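Local coordinates for D-alanyl-D-alanine carboxypeptidase DacB2 (Mycobacterium tuberculosis H37Rv, PDB 4RYE), which acts as a D,D-carboxypeptidase in vitro and probably cleaves the terminal D-Ala-D-Ala of the peptidoglycan stem peptide in cell wall biogenesis, at residues N64-A69 with S88-Q93; N79-K84 with N104-T109. All blocks are in the same frame, centred on the assembly; numbering follows the deposited sequence.

Interaction 1: N64-A69 with S88-Q93; sequences NSTVVA and SYTARQ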
ATOM      1  N   ASN A  64     -13.287   8.151  15.177  1.00 21.20           N
ATOM      2  CA  ASN A  64     -14.725   8.078  15.386  1.00 22.33           C
ATOM      3  C   ASN A  64     -15.479   9.283  14.828  1.00 23.96           C
ATOM      4  O   ASN A  64     -16.691   9.390  14.988  1.00 26.07           O
ATOM      5  CB  ASN A  64     -15.032   7.897  16.877  1.00 31.56           C
ATOM      6  CG  ASN A  64     -14.590   6.539  17.397  1.00 35.18           C
ATOM      7  OD1 ASN A  64     -14.960   5.499  16.843  1.00 38.50           O
ATOM      8  ND2 ASN A  64     -13.781   6.542  18.449  1.00 33.37           N
ATOM      9  N   SER A  65     -14.768  10.202  14.183  1.00 24.55           N
ATOM     10  CA  SER A  65     -15.453  11.323  13.547  1.00 32.01           C
ATOM     11  C   SER A  65     -16.183  10.790  12.315  1.00 32.14           C
ATOM     12  O   SER A  65     -15.755   9.806  11.703  1.00 23.66           O
ATOM     13  CB  SER A  65     -14.480  12.455  13.189  1.00 27.07           C
ATOM     14  OG  SER A  65     -13.508  12.015  12.266  1.00 35.89           O
ATOM     15  N   THR A  66     -17.305  11.408  11.972  1.00 27.29           N
ATOM     16  CA  THR A  66     -18.128  10.891  10.891  1.00 23.12           C
ATOM     17  C   THR A  66     -18.263  11.866   9.734  1.00 29.62           C
ATOM     18  O   THR A  66     -17.930  13.048   9.852  1.00 27.14           O
ATOM     19  CB  THR A  66     -19.536  10.513  11.388  1.00 29.63           C
ATOM     20  OG1 THR A  66     -20.198  11.684  11.876  1.00 34.88           O
ATOM     21  CG2 THR A  66     -19.452   9.470  12.500  1.00 25.22           C
ATOM     22  N   VAL A  67     -18.754  11.355   8.611  1.00 23.11           N
ATOM     23  CA  VAL A  67     -19.059  12.188   7.461  1.00 27.21           C
ATOM     24  C   VAL A  67     -20.318  11.632   6.825  1.00 26.85           C
ATOM     25  O   VAL A  67     -20.580  10.430   6.909  1.00 27.67           O
ATOM     26  CB  VAL A  67     -17.899  12.186   6.428  1.00 24.69           C
ATOM     27  CG1 VAL A  67     -17.711  10.801   5.827  1.00 23.96           C
ATOM     28  CG2 VAL A  67     -18.134  13.229   5.328  1.00 28.38           C
ATOM     29  N   VAL A  68     -21.109  12.511   6.225  1.00 27.46           N
ATOM     30  CA  VAL A  68     -22.253  12.100   5.432  1.00 26.65           C
ATOM     31  C   VAL A  68     -21.801  12.048   3.985  1.00 29.80           C
ATOM     32  O   VAL A  68     -21.469  13.077   3.397  1.00 26.61           O
ATOM     33  CB  VAL A  68     -23.417  13.093   5.573  1.00 28.41           C
ATOM     34  CG1 VAL A  68     -24.512  12.777   4.559  1.00 30.90           C
ATOM     35  CG2 VAL A  68     -23.966  13.064   6.990  1.00 29.01           C
ATOM     36  N   ALA A  69     -21.755  10.851   3.417  1.00 25.94           N
ATOM     37  CA  ALA A  69     -21.292  10.705   2.045  1.00 25.82           C
ATOM     38  C   ALA A  69     -22.202  11.433   1.071  1.00 33.11           C
ATOM     39  O   ALA A  69     -23.432  11.393   1.197  1.00 28.79           O
ATOM     40  CB  ALA A  69     -21.208   9.253   1.676  1.00 27.06           C
ATOM     41  N   SER A  88     -24.037   7.860   6.787  1.00 29.44           N
ATOM     42  CA  SER A  88     -22.948   8.296   7.652  1.00 30.74           C
ATOM     43  C   SER A  88     -21.905   7.192   7.824  1.00 29.45           C
ATOM     44  O   SER A  88     -22.256   6.017   7.941  1.00 25.61           O
ATOM     45  CB  SER A  88     -23.521   8.696   9.013  1.00 39.31           C
ATOM     46  OG  SER A  88     -22.530   9.289   9.821  1.00 44.47           O
ATOM     47  N   TYR A  89     -20.625   7.565   7.840  1.00 24.14           N
ATOM     48  CA  TYR A  89     -19.539   6.602   8.025  1.00 22.53           C
ATOM     49  C   TYR A  89     -18.497   7.209   8.947  1.00 23.74           C
ATOM     50  O   TYR A  89     -18.307   8.426   8.941  1.00 24.10           O
ATOM     51  CB  TYR A  89     -18.880   6.262   6.677  1.00 21.79           C
ATOM     52  CG  TYR A  89     -19.853   5.696   5.677  1.00 22.77           C
ATOM     53  CD1 TYR A  89     -20.595   6.533   4.854  1.00 24.45           C
ATOM     54  CD2 TYR A  89     -20.053   4.326   5.574  1.00 23.10           C
ATOM     55  CE1 TYR A  89     -21.518   6.019   3.951  1.00 24.77           C
ATOM     56  CE2 TYR A  89     -20.983   3.798   4.674  1.00 26.50           C
ATOM     57  CZ  TYR A  89     -21.704   4.654   3.866  1.00 26.49           C
ATOM     58  OH  TYR A  89     -22.616   4.156   2.972  1.00 27.88           O
ATOM     59  N   THR A  90     -17.816   6.377   9.731  1.00 21.58           N
ATOM     60  CA  THR A  90     -16.697   6.863  10.537  1.00 21.44           C
ATOM     61  C   THR A  90     -15.407   6.780   9.740  1.00 20.98           C
ATOM     62  O   THR A  90     -15.304   6.017   8.765  1.00 18.93           O
ATOM     63  CB  THR A  90     -16.503   6.047  11.823  1.00 22.24           C
ATOM     64  OG1 THR A  90     -16.121   4.710  11.474  1.00 22.51           O
ATOM     65  CG2 THR A  90     -17.777   6.013  12.644  1.00 22.47           C
ATOM     66  N   ALA A  91     -14.417   7.564  10.155  1.00 19.54           N
ATOM     67  CA  ALA A  91     -13.087   7.481   9.561  1.00 20.36           C
ATOM     68  C   ALA A  91     -12.540   6.062   9.645  1.00 19.23           C
ATOM     69  O   ALA A  91     -11.899   5.593   8.713  1.00 20.50           O
ATOM     70  CB  ALA A  91     -12.136   8.454  10.245  1.00 17.43           C
ATOM     71  N   ARG A  92     -12.782   5.384  10.765  1.00 20.82           N
ATOM     72  CA  ARG A  92     -12.292   4.015  10.943  1.00 19.83           C
ATOM     73  C   ARG A  92     -12.935   3.094   9.905  1.00 20.18           C
ATOM     74  O   ARG A  92     -12.247   2.316   9.239  1.00 21.41           O
ATOM     75  CB  ARG A  92     -12.580   3.500  12.361  1.00 20.72           C
ATOM     76  CG  ARG A  92     -12.211   2.024  12.588  1.00 18.62           C
ATOM     77  CD  ARG A  92     -10.733   1.802  12.298  1.00 22.99           C
ATOM     78  NE  ARG A  92     -10.305   0.406  12.385  1.00 26.07           N
ATOM     79  CZ  ARG A  92      -9.716  -0.128  13.455  1.00 32.25           C
ATOM     80  NH1 ARG A  92      -9.502   0.610  14.540  1.00 29.08           N
ATOM     81  NH2 ARG A  92      -9.346  -1.400  13.444  1.00 30.89           N
ATOM     82  N   GLN A  93     -14.248   3.204   9.760  1.00 20.52           N
ATOM     83  CA  GLN A  93     -14.971   2.400   8.781  1.00 21.24           C
ATOM     84  C   GLN A  93     -14.412   2.650   7.390  1.00 24.70           C
ATOM     85  O   GLN A  93     -14.230   1.716   6.617  1.00 18.47           O
ATOM     86  CB  GLN A  93     -16.472   2.713   8.814  1.00 20.84           C
ATOM     87  CG  GLN A  93     -17.207   2.135  10.020  1.00 21.28           C
ATOM     88  CD  GLN A  93     -18.572   2.763  10.255  1.00 24.01           C
ATOM     89  OE1 GLN A  93     -18.901   3.815   9.703  1.00 22.36           O
ATOM     90  NE2 GLN A  93     -19.376   2.111  11.079  1.00 27.70           N
TER
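Val-67 and Tyr-89 form the central hydrogen-bonded pair of a two-stranded antiparallel sheet, made of strands 66-68 and 88-90. Val-67 N donates to Tyr-89 O at 3.0 Å. Tyr-89 N donates back to Val-67 O, also at 3.0 Å. The flanking pairs, Thr-66 with Thr-90 and Val-68 with Ser-88, are non-hydrogen-bonded. A third backbone bond, Ala-91 N to Ser-65 O at 3.0 Å, ties the first turn of helix 91-100 to the loop before strand 66-68. CA-H...O contacts add to the ladder; in one, Thr-66 CA lies 3.1 Å from Tyr-89 O.

The change from strand to helix is closed by a capping box. Thr-90 OG1 sits between its own backbone N and carbonyl carbon (chi1 65°) and accepts from Gln-93 N at 3.0 Å. Thr-90 N donates in turn to Gln-93 OE1 at 2.8 Å, from above the plane of the side-chain amide.

The two faces of the sheet pack differently. On the Thr-66 and Thr-90 face, the two threonine side chains cross obliquely, and their CG2 methyls meet at 3.8 Å. On the other face, Val-67 rests on Thr-109, His-112 and Met-113 of helix 104-113. The Tyr-89 ring meets Phe-182, and its hydroxyl hydrogen-bonds to Lys-84 N. Just past strand 66-68, Ala-69 CB comes obliquely to the ring, 4.0 Å from Tyr-89 CE1.

Interaction 2: N79-K84 with N104-T109; sequences NCVGVK and NDAANT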
ATOM      1  N   ASN A  79     -12.489  -1.027  -7.475  1.00 36.79           N
ATOM      2  CA  ASN A  79     -13.153  -1.549  -6.271  1.00 34.47           C
ATOM      3  C   ASN A  79     -13.940  -0.547  -5.440  1.00 27.58           C
ATOM      4  O   ASN A  79     -13.499   0.580  -5.225  1.00 24.44           O
ATOM      5  CB  ASN A  79     -12.110  -2.202  -5.352  1.00 30.81           C
ATOM      6  CG  ASN A  79     -11.625  -3.543  -5.874  1.00 40.26           C
ATOM      7  OD1 ASN A  79     -12.041  -3.995  -6.938  1.00 50.14           O
ATOM      8  ND2 ASN A  79     -10.734  -4.183  -5.124  1.00 33.56           N
ATOM      9  N   CYS A  80     -15.102  -0.980  -4.964  1.00 29.46           N
ATOM     10  CA  CYS A  80     -15.911  -0.180  -4.052  1.00 34.92           C
ATOM     11  C   CYS A  80     -16.238  -0.981  -2.794  1.00 34.57           C
ATOM     12  O   CYS A  80     -16.551  -2.168  -2.876  1.00 39.06           O
ATOM     13  CB  CYS A  80     -17.202   0.276  -4.749  1.00 36.89           C
ATOM     14  SG  CYS A  80     -16.954   1.554  -6.015  1.00 64.92           S
ATOM     15  N   VAL A  81     -16.161  -0.343  -1.634  1.00 24.14           N
ATOM     16  CA  VAL A  81     -16.559  -1.005  -0.394  1.00 25.98           C
ATOM     17  C   VAL A  81     -18.079  -0.926  -0.239  1.00 30.70           C
ATOM     18  O   VAL A  81     -18.691  -1.760   0.432  1.00 27.86           O
ATOM     19  CB  VAL A  81     -15.827  -0.431   0.849  1.00 30.69           C
ATOM     20  CG1 VAL A  81     -16.248   1.012   1.124  1.00 24.45           C
ATOM     21  CG2 VAL A  81     -16.058  -1.317   2.081  1.00 22.41           C
ATOM     22  N   GLY A  82     -18.687   0.068  -0.885  1.00 28.03           N
ATOM     23  CA  GLY A  82     -20.130   0.210  -0.886  1.00 27.27           C
ATOM     24  C   GLY A  82     -20.644   1.432  -0.144  1.00 27.40           C
ATOM     25  O   GLY A  82     -21.730   1.403   0.441  1.00 31.15           O
ATOM     26  N   VAL A  83     -19.866   2.511  -0.169  1.00 25.50           N
ATOM     27  CA  VAL A  83     -20.331   3.806   0.331  1.00 25.31           C
ATOM     28  C   VAL A  83     -21.604   4.237  -0.407  1.00 28.77           C
ATOM     29  O   VAL A  83     -21.698   4.110  -1.632  1.00 28.75           O
ATOM     30  CB  VAL A  83     -19.243   4.880   0.155  1.00 24.07           C
ATOM     31  CG1 VAL A  83     -19.781   6.274   0.490  1.00 24.30           C
ATOM     32  CG2 VAL A  83     -18.031   4.535   1.003  1.00 22.46           C
ATOM     33  N   LYS A  84     -22.594   4.720   0.339  1.00 28.61           N
ATOM     34  CA  LYS A  84     -23.855   5.148  -0.261  1.00 32.24           C
ATOM     35  C   LYS A  84     -24.187   6.587   0.132  1.00 36.08           C
ATOM     36  O   LYS A  84     -23.968   6.983   1.276  1.00 28.52           O
ATOM     37  CB  LYS A  84     -24.987   4.184   0.117  1.00 35.49           C
ATOM     38  CG  LYS A  84     -24.772   2.779  -0.438  1.00 38.40           C
ATOM     39  CD  LYS A  84     -25.876   1.826  -0.035  1.00 44.32           C
ATOM     40  CE  LYS A  84     -25.705   0.479  -0.739  1.00 52.63           C
ATOM     41  NZ  LYS A  84     -26.996  -0.258  -0.880  1.00 58.95           N
ATOM     42  N   ASN A 104     -12.275   2.536  -3.692  1.00 20.40           N
ATOM     43  CA  ASN A 104     -12.041   3.869  -4.235  1.00 21.85           C
ATOM     44  C   ASN A 104     -13.069   4.840  -3.676  1.00 22.45           C
ATOM     45  O   ASN A 104     -12.775   6.020  -3.483  1.00 29.72           O
ATOM     46  CB  ASN A 104     -12.085   3.850  -5.766  1.00 25.10           C
ATOM     47  CG  ASN A 104     -10.924   3.079  -6.361  1.00 24.06           C
ATOM     48  OD1 ASN A 104      -9.795   3.197  -5.890  1.00 22.51           O
ATOM     49  ND2 ASN A 104     -11.196   2.276  -7.383  1.00 29.68           N
ATOM     50  N   ASP A 105     -14.274   4.338  -3.414  1.00 21.88           N
ATOM     51  CA  ASP A 105     -15.315   5.150  -2.788  1.00 22.47           C
ATOM     52  C   ASP A 105     -14.908   5.517  -1.363  1.00 22.33           C
ATOM     53  O   ASP A 105     -15.186   6.618  -0.895  1.00 22.16           O
ATOM     54  CB  ASP A 105     -16.687   4.460  -2.841  1.00 25.95           C
ATOM     55  CG  ASP A 105     -16.668   3.039  -2.284  1.00 28.31           C
ATOM     56  OD1 ASP A 105     -15.567   2.485  -2.047  1.00 22.41           O
ATOM     57  OD2 ASP A 105     -17.772   2.470  -2.095  1.00 25.65           O
ATOM     58  N   ALA A 106     -14.217   4.606  -0.686  1.00 20.08           N
ATOM     59  CA  ALA A 106     -13.679   4.888   0.638  1.00 24.12           C
ATOM     60  C   ALA A 106     -12.604   5.979   0.569  1.00 24.96           C
ATOM     61  O   ALA A 106     -12.553   6.877   1.419  1.00 17.72           O
ATOM     62  CB  ALA A 106     -13.105   3.623   1.239  1.00 23.64           C
ATOM     63  N   ALA A 107     -11.734   5.886  -0.433  1.00 17.82           N
ATOM     64  CA  ALA A 107     -10.710   6.899  -0.644  1.00 19.28           C
ATOM     65  C   ALA A 107     -11.326   8.268  -0.909  1.00 20.09           C
ATOM     66  O   ALA A 107     -10.903   9.270  -0.338  1.00 18.10           O
ATOM     67  CB  ALA A 107      -9.774   6.502  -1.788  1.00 18.61           C
ATOM     68  N   ASN A 108     -12.311   8.329  -1.792  1.00 19.30           N
ATOM     69  CA  ASN A 108     -12.896   9.622  -2.111  1.00 24.70           C
ATOM     70  C   ASN A 108     -13.696  10.215  -0.946  1.00 25.42           C
ATOM     71  O   ASN A 108     -13.796  11.437  -0.810  1.00 20.99           O
ATOM     72  CB  ASN A 108     -13.721   9.543  -3.407  1.00 26.72           C
ATOM     73  CG  ASN A 108     -12.851   9.252  -4.623  1.00 26.73           C
ATOM     74  OD1 ASN A 108     -11.661   9.578  -4.636  1.00 27.54           O
ATOM     75  ND2 ASN A 108     -13.432   8.627  -5.635  1.00 27.36           N
ATOM     76  N   THR A 109     -14.246   9.351  -0.097  1.00 20.35           N
ATOM     77  CA  THR A 109     -15.021   9.812   1.046  1.00 20.64           C
ATOM     78  C   THR A 109     -14.092  10.283   2.166  1.00 19.45           C
ATOM     79  O   THR A 109     -14.405  11.230   2.884  1.00 21.62           O
ATOM     80  CB  THR A 109     -16.020   8.741   1.542  1.00 22.67           C
ATOM     81  OG1 THR A 109     -16.757   8.228   0.423  1.00 25.92           O
ATOM     82  CG2 THR A 109     -17.020   9.349   2.532  1.00 21.76           C
TER
HETATM   83  O   HOH W   1     -19.933   3.411  -3.689  1.00 38.31           O
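The carboxylate of Asp-105 accepts three successive backbone N-H groups, those of Val-81, Gly-82 and Val-83. Asp-105 directly follows Asn-104, which with Ser-102 fits the SxN motif of penicillin-binding proteins; Ser-102 is probably an active-site residue. Val-81 N reaches the syn lone pair of Asp-105 OD1 at 2.9 Å. Gly-82 N takes the syn lone pair of Asp-105 OD2 at 2.8 Å. Val-83 N meets the same OD2 at 2.8 Å, but from 41° out of the carboxylate plane. A water also donates to OD2 and bridges it to Val-83 O. These donors fix the rotation of the buried carboxylate and would be expected to favour its charged form. With CG between its backbone N and carbonyl carbon (chi1 53°), the carboxylate is carried to the loop's N-H groups. At Gly-82 the backbone takes angles at which a CB would press against the carbonyl O of Val-81.

At the helix start, Asn-104 N donates to Asn-79 O at 2.8 Å, nearly straight at 172°. The Asn-104 side chain is held at both ends, with OD1 accepting from Lys-50 NZ and ND2 bonded to Glu-77 O. These bonds place Asn-104 beside Lys-50, probably the proton acceptor. One turn along the helix, Thr-109 OG1 donates to Asp-105 O at 2.6 Å; Thr-109 N reaches that oxygen from the opposite face of its plane.

Side chains of the loop pack alongside: Cys-80 CB lies 3.5 Å from Asp-105 OD2. Val-81 lies at about a right angle to Asp-105, and its CG1 touches Ala-106 CB. Val-83 and Thr-109 run past each other in opposite directions, with Val-83 CG1 3.6 Å from Thr-109 OG1.

Interactions 1 and 2 have centres 12 Å apart, and their segments alternate along the chain. Segment 79-84 belongs to the long connection between the two strands of interaction 1. Helix 91-100, which begins in interaction 1, is followed by helix 104-113, which begins in interaction 2. The two contacts touch directly: Tyr-89 OH lies 2.7 Å from Lys-84 N, which makes this pair a joint between them, and Ala-69 CB packs 3.5 Å from Val-83 CG1. Their relation to the active site differs. Interaction 2 borders it, with the Asn-104 side chain about 3 Å from that of Lys-50 at the nearest atoms. Interaction 1 lies away from the active site.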